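Local structure of glutathione S-transferase (Bombyx mori, 3AY8) at residues F102-I114 with L130-F144. The protein probably transfers glutathione to electrophilic compounds, working as a homodimeric, cytosolic glutathione S-transferase. Residues are numbered along the deposited sequence; the frame is centred on the assembly and turned at random.
Sequences FDSASLYVKIRAI and LKDDLNSTLSFLNQF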
loop_
_atom_site.group_PDB
_atom_site.type_symbol
_atom_site.label_atom_id
_atom_site.label_comp_id
_atom_site.label_asym_id
_atom_site.label_seq_id
_atom_site.Cartn_x
_atom_site.Cartn_y
_atom_site.Cartn_z
ATOM N N PHE A 102 2.385 0.202 5.315
ATOM C CA PHE A 102 3.826 -0.094 5.305
ATOM C C PHE A 102 4.123 -1.413 4.573
ATOM O O PHE A 102 5.039 -1.473 3.759
ATOM C CB PHE A 102 4.370 -0.081 6.739
ATOM C CG PHE A 102 5.759 -0.639 6.882
ATOM C CD1 PHE A 102 6.878 0.184 6.725
ATOM C CD2 PHE A 102 5.952 -1.984 7.186
ATOM C CE1 PHE A 102 8.162 -0.339 6.864
ATOM C CE2 PHE A 102 7.251 -2.515 7.338
ATOM C CZ PHE A 102 8.344 -1.695 7.185
ATOM N N ASP A 103 3.343 -2.465 4.848
ATOM C CA ASP A 103 3.490 -3.730 4.130
ATOM C C ASP A 103 3.319 -3.523 2.607
ATOM O O ASP A 103 4.122 -4.010 1.809
ATOM C CB ASP A 103 2.471 -4.774 4.624
ATOM C CG ASP A 103 2.673 -6.131 3.977
ATOM O OD1 ASP A 103 3.768 -6.713 4.142
ATOM O OD2 ASP A 103 1.751 -6.617 3.293
ATOM N N SER A 104 2.274 -2.789 2.226
ATOM C CA SER A 104 1.884 -2.648 0.826
ATOM C C SER A 104 2.761 -1.683 0.040
ATOM O O SER A 104 3.001 -1.909 -1.143
ATOM C CB SER A 104 0.420 -2.189 0.728
ATOM O OG SER A 104 0.295 -0.820 1.072
ATOM N N ALA A 105 3.218 -0.609 0.691
ATOM C CA ALA A 105 3.964 0.461 0.007
ATOM C C ALA A 105 5.485 0.352 0.110
ATOM O O ALA A 105 6.200 0.958 -0.697
ATOM C CB ALA A 105 3.514 1.841 0.522
ATOM N N SER A 106 5.983 -0.365 1.120
ATOM C CA SER A 106 7.440 -0.437 1.349
ATOM C C SER A 106 7.952 -1.872 1.349
ATOM O O SER A 106 8.846 -2.216 0.581
ATOM C CB SER A 106 7.827 0.225 2.690
ATOM O OG SER A 106 7.517 1.597 2.671
ATOM N N LEU A 107 7.375 -2.704 2.205
ATOM C CA LEU A 107 7.920 -4.040 2.421
ATOM C C LEU A 107 7.754 -4.949 1.210
ATOM O O LEU A 107 8.749 -5.384 0.621
ATOM C CB LEU A 107 7.367 -4.678 3.701
ATOM C CG LEU A 107 7.874 -6.080 4.101
ATOM C CD1 LEU A 107 9.402 -6.167 4.219
ATOM C CD2 LEU A 107 7.235 -6.507 5.392
ATOM N N TYR A 108 6.519 -5.258 0.841
ATOM C CA TYR A 108 6.338 -6.235 -0.222
ATOM C C TYR A 108 6.787 -5.683 -1.568
ATOM O O TYR A 108 7.241 -6.434 -2.427
ATOM C CB TYR A 108 4.913 -6.812 -0.305
ATOM C CG TYR A 108 4.915 -8.022 -1.235
ATOM C CD1 TYR A 108 5.541 -9.209 -0.839
ATOM C CD2 TYR A 108 4.399 -7.947 -2.534
ATOM C CE1 TYR A 108 5.601 -10.313 -1.675
ATOM C CE2 TYR A 108 4.458 -9.064 -3.405
ATOM C CZ TYR A 108 5.064 -10.238 -2.950
ATOM O OH TYR A 108 5.146 -11.358 -3.751
ATOM N N VAL A 109 6.656 -4.370 -1.735
ATOM C CA VAL A 109 7.136 -3.661 -2.915
ATOM C C VAL A 109 8.635 -3.926 -3.168
ATOM O O VAL A 109 9.049 -4.161 -4.301
ATOM C CB VAL A 109 6.878 -2.126 -2.759
ATOM C CG1 VAL A 109 7.786 -1.297 -3.680
ATOM C CG2 VAL A 109 5.424 -1.827 -3.023
ATOM N N LYS A 110 9.427 -3.893 -2.103
ATOM C CA LYS A 110 10.877 -4.056 -2.212
ATOM C C LYS A 110 11.305 -5.524 -2.333
ATOM O O LYS A 110 12.316 -5.827 -2.954
ATOM C CB LYS A 110 11.566 -3.367 -1.037
ATOM C CG LYS A 110 11.519 -1.838 -1.149
ATOM C CD LYS A 110 12.097 -1.164 0.087
ATOM C CE LYS A 110 11.710 0.337 0.113
ATOM N NZ LYS A 110 12.563 1.024 1.118
ATOM N N ILE A 111 10.528 -6.426 -1.741
ATOM C CA ILE A 111 10.699 -7.861 -1.966
ATOM C C ILE A 111 10.413 -8.171 -3.438
ATOM O O ILE A 111 11.194 -8.830 -4.124
ATOM C CB ILE A 111 9.776 -8.679 -1.020
ATOM C CG1 ILE A 111 10.232 -8.493 0.441
ATOM C CG2 ILE A 111 9.751 -10.165 -1.432
ATOM C CD1 ILE A 111 9.221 -9.016 1.546
ATOM N N ARG A 112 9.297 -7.653 -3.928
ATOM C CA ARG A 112 8.917 -7.843 -5.316
ATOM C C ARG A 112 9.943 -7.263 -6.318
ATOM O O ARG A 112 10.217 -7.883 -7.342
ATOM C CB ARG A 112 7.554 -7.218 -5.540
ATOM C CG ARG A 112 6.793 -7.836 -6.656
ATOM C CD ARG A 112 5.523 -7.032 -6.932
ATOM N NE ARG A 112 4.667 -7.755 -7.866
ATOM C CZ ARG A 112 4.561 -7.482 -9.164
ATOM N NH1 ARG A 112 3.748 -8.214 -9.923
ATOM N NH2 ARG A 112 5.247 -6.477 -9.710
ATOM N N ALA A 113 10.490 -6.086 -6.013
ATOM C CA ALA A 113 11.530 -5.452 -6.849
ATOM C C ALA A 113 12.735 -6.371 -7.054
ATOM O O ALA A 113 13.353 -6.371 -8.117
ATOM C CB ALA A 113 11.971 -4.126 -6.254
ATOM N N ILE A 114 13.043 -7.163 -6.036
ATOM C CA ILE A 114 14.102 -8.172 -6.118
ATOM C C ILE A 114 13.637 -9.446 -6.837
ATOM O O ILE A 114 14.285 -9.907 -7.786
ATOM C CB ILE A 114 14.633 -8.515 -4.708
ATOM C CG1 ILE A 114 15.384 -7.312 -4.130
ATOM C CG2 ILE A 114 15.530 -9.793 -4.716
ATOM C CD1 ILE A 114 15.428 -7.292 -2.599
ATOM N N LEU A 130 18.994 -2.758 -4.638
ATOM C CA LEU A 130 17.723 -3.345 -4.205
ATOM C C LEU A 130 17.817 -3.968 -2.816
ATOM O O LEU A 130 16.858 -3.902 -2.029
ATOM C CB LEU A 130 17.287 -4.400 -5.208
ATOM C CG LEU A 130 17.038 -3.873 -6.622
ATOM C CD1 LEU A 130 16.569 -5.029 -7.500
ATOM C CD2 LEU A 130 16.015 -2.734 -6.615
ATOM N N LYS A 131 18.969 -4.585 -2.537
ATOM C CA LYS A 131 19.248 -5.210 -1.247
ATOM C C LYS A 131 19.271 -4.144 -0.162
ATOM O O LYS A 131 18.640 -4.302 0.882
ATOM C CB LYS A 131 20.594 -5.946 -1.302
ATOM C CG LYS A 131 21.025 -6.624 -0.010
ATOM C CD LYS A 131 22.361 -7.363 -0.180
ATOM C CE LYS A 131 22.746 -8.082 1.105
ATOM N NZ LYS A 131 24.001 -8.883 0.934
ATOM N N ASP A 132 20.002 -3.059 -0.413
ATOM C CA ASP A 132 20.070 -1.946 0.532
ATOM C C ASP A 132 18.696 -1.330 0.784
ATOM O O ASP A 132 18.371 -0.965 1.911
ATOM C CB ASP A 132 21.002 -0.858 0.003
ATOM C CG ASP A 132 22.442 -1.308 -0.083
ATOM O OD1 ASP A 132 22.779 -2.416 0.396
ATOM O OD2 ASP A 132 23.245 -0.548 -0.655
ATOM N N ASP A 133 17.913 -1.195 -0.283
ATOM C CA ASP A 133 16.577 -0.604 -0.202
ATOM C C ASP A 133 15.688 -1.445 0.713
ATOM O O ASP A 133 15.058 -0.912 1.626
ATOM C CB ASP A 133 15.970 -0.487 -1.603
ATOM C CG ASP A 133 14.859 0.563 -1.686
ATOM O OD1 ASP A 133 14.715 1.396 -0.755
ATOM O OD2 ASP A 133 14.113 0.533 -2.687
ATOM N N LEU A 134 15.671 -2.760 0.490
ATOM C CA LEU A 134 14.906 -3.655 1.339
ATOM C C LEU A 134 15.406 -3.623 2.792
ATOM O O LEU A 134 14.611 -3.559 3.713
ATOM C CB LEU A 134 14.907 -5.099 0.803
ATOM C CG LEU A 134 14.179 -6.134 1.683
ATOM C CD1 LEU A 134 12.709 -5.758 1.978
ATOM C CD2 LEU A 134 14.264 -7.544 1.082
ATOM N N ASN A 135 16.722 -3.672 2.979
ATOM C CA ASN A 135 17.304 -3.636 4.322
ATOM C C ASN A 135 16.945 -2.375 5.114
ATOM O O ASN A 135 16.727 -2.444 6.318
ATOM C CB ASN A 135 18.823 -3.883 4.259
ATOM C CG ASN A 135 19.174 -5.372 4.189
ATOM O OD1 ASN A 135 20.238 -5.762 3.687
ATOM N ND2 ASN A 135 18.287 -6.208 4.696
ATOM N N SER A 136 16.821 -1.234 4.430
ATOM C CA SER A 136 16.352 -0.013 5.075
ATOM C C SER A 136 14.901 -0.145 5.593
ATOM O O SER A 136 14.553 0.354 6.686
ATOM C CB SER A 136 16.473 1.166 4.099
ATOM O OG SER A 136 15.728 2.273 4.575
ATOM N N THR A 137 14.062 -0.823 4.809
ATOM C CA THR A 137 12.683 -1.099 5.217
ATOM C C THR A 137 12.644 -2.131 6.338
ATOM O O THR A 137 11.878 -1.984 7.293
ATOM C CB THR A 137 11.815 -1.499 4.005
ATOM O OG1 THR A 137 11.593 -0.320 3.225
ATOM C CG2 THR A 137 10.444 -2.065 4.451
ATOM N N LEU A 138 13.515 -3.144 6.260
ATOM C CA LEU A 138 13.619 -4.098 7.378
ATOM C C LEU A 138 14.023 -3.431 8.689
ATOM O O LEU A 138 13.564 -3.820 9.766
ATOM C CB LEU A 138 14.582 -5.249 7.045
ATOM C CG LEU A 138 14.173 -6.153 5.867
ATOM C CD1 LEU A 138 15.117 -7.349 5.757
ATOM C CD2 LEU A 138 12.705 -6.605 5.996
ATOM N N SER A 139 14.905 -2.438 8.599
ATOM C CA SER A 139 15.367 -1.732 9.789
ATOM C C SER A 139 14.221 -1.021 10.508
ATOM O O SER A 139 14.152 -1.027 11.730
ATOM C CB SER A 139 16.484 -0.744 9.428
ATOM O OG SER A 139 16.906 -0.065 10.594
ATOM N N PHE A 140 13.326 -0.422 9.726
ATOM C CA PHE A 140 12.115 0.217 10.229
ATOM C C PHE A 140 11.209 -0.802 10.912
ATOM O O PHE A 140 10.713 -0.554 12.006
ATOM C CB PHE A 140 11.363 0.877 9.080
ATOM C CG PHE A 140 11.455 2.364 9.065
ATOM C CD1 PHE A 140 10.370 3.137 9.466
ATOM C CD2 PHE A 140 12.617 3.001 8.636
ATOM C CE1 PHE A 140 10.442 4.530 9.449
ATOM C CE2 PHE A 140 12.704 4.395 8.615
ATOM C CZ PHE A 140 11.614 5.160 9.015
ATOM N N LEU A 141 11.007 -1.949 10.262
ATOM C CA LEU A 141 10.215 -3.033 10.848
ATOM C C LEU A 141 10.849 -3.482 12.166
ATOM O O LEU A 141 10.158 -3.714 13.143
ATOM C CB LEU A 141 10.107 -4.228 9.889
ATOM C CG LEU A 141 9.368 -5.472 10.422
ATOM C CD1 LEU A 141 7.936 -5.138 10.985
ATOM C CD2 LEU A 141 9.302 -6.585 9.359
ATOM N N ASN A 142 12.168 -3.614 12.168
ATOM C CA ASN A 142 12.890 -4.012 13.366
ATOM C C ASN A 142 12.625 -3.050 14.536
ATOM O O ASN A 142 12.509 -3.486 15.678
ATOM C CB ASN A 142 14.385 -4.139 13.086
ATOM C CG ASN A 142 15.157 -4.658 14.297
ATOM O OD1 ASN A 142 14.960 -5.787 14.742
ATOM N ND2 ASN A 142 16.033 -3.832 14.828
ATOM N N GLN A 143 12.505 -1.759 14.229
ATOM C CA GLN A 143 12.137 -0.728 15.218
ATOM C C GLN A 143 10.688 -0.827 15.707
ATOM O O GLN A 143 10.445 -0.713 16.919
ATOM C CB GLN A 143 12.436 0.694 14.711
ATOM C CG GLN A 143 13.933 1.021 14.632
ATOM C CD GLN A 143 14.685 0.668 15.921
ATOM O OE1 GLN A 143 14.349 1.143 17.005
ATOM N NE2 GLN A 143 15.692 -0.177 15.799
ATOM N N PHE A 144 9.735 -1.050 14.795
ATOM C CA PHE A 144 8.334 -1.298 15.211
ATOM C C PHE A 144 8.307 -2.348 16.321
ATOM O O PHE A 144 7.611 -2.196 17.325
ATOM C CB PHE A 144 7.451 -1.820 14.056
ATOM C CG PHE A 144 7.359 -0.902 12.864
ATOM C CD1 PHE A 144 7.586 0.471 12.978
ATOM C CD2 PHE A 144 6.996 -1.414 11.629
ATOM C CE1 PHE A 144 7.496 1.306 11.850
ATOM C CE2 PHE A 144 6.890 -0.597 10.515
ATOM C CZ PHE A 144 7.149 0.758 10.620
HETATM O O HOH W 1 14.340 -3.813 -3.155
#
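Leu107 lies level with Thr137, Lys110 with Leu134 and Ile114 with Leu130 where segments 102-114 and 130-144, parts of helices 90-120 and 128-147, run roughly antiparallel, their axes 9.2 Å apart at closest and 155° between their directions. The backbones come nearest at Lys110 and Leu134, with CA atoms 5.4 Å apart, and a water bridges the backbones by donating to Lys110 O and Leu130 O. A wider pi-type turn at 103-107 lets Phe102 O accept from both Ser106 N and Leu107 N.

Lys110 suits this surface because its long chain spans the interface. Extended beyond CG, it carries NZ to Thr137 OG1 (2.7 Å) and into a salt bridge with Asp133 OD1 (2.9 Å), approaching that oxygen from above the carboxylate plane; Asp133 O takes a third bond. A methionine in its place would probably leave the Asp133 carboxylate without its countercharge and Thr137 OG1 without this donor.

Thr137 serves two environments: its hydroxyl turns to the lysine, while CG2, anti to the backbone N, packs 3.5 Å from Phe102 CZ. The flat Phe102 side chain fits as a knob among Thr137, Phe140, Leu141 and Phe144. Phe144 meets it edge to face, its CE2 over the ring centre and the planes at 75°. Further along, toward Ile114 and Leu130, Leu134 fits as a knob among Leu107, Lys110, Ile111 and Ile114, its branched methyls reaching Lys110 CB, Ile111 CG1 and Ile114 CD1, and Ile114 CG1 touches Leu130 CB at 3.6 Å.

The pair belongs to the all-helical C-terminal domain of the GST fold. Helix 158-173 covers Leu107, Leu134 and Leu138, helix 181-190 reaches Leu138 and Leu141, and Asp103 forms a salt bridge with Arg69 of helix 68-79. At the dimer interface, Phe102 packs on Trp66 of the second subunit and Val109 on Val109 of that subunit.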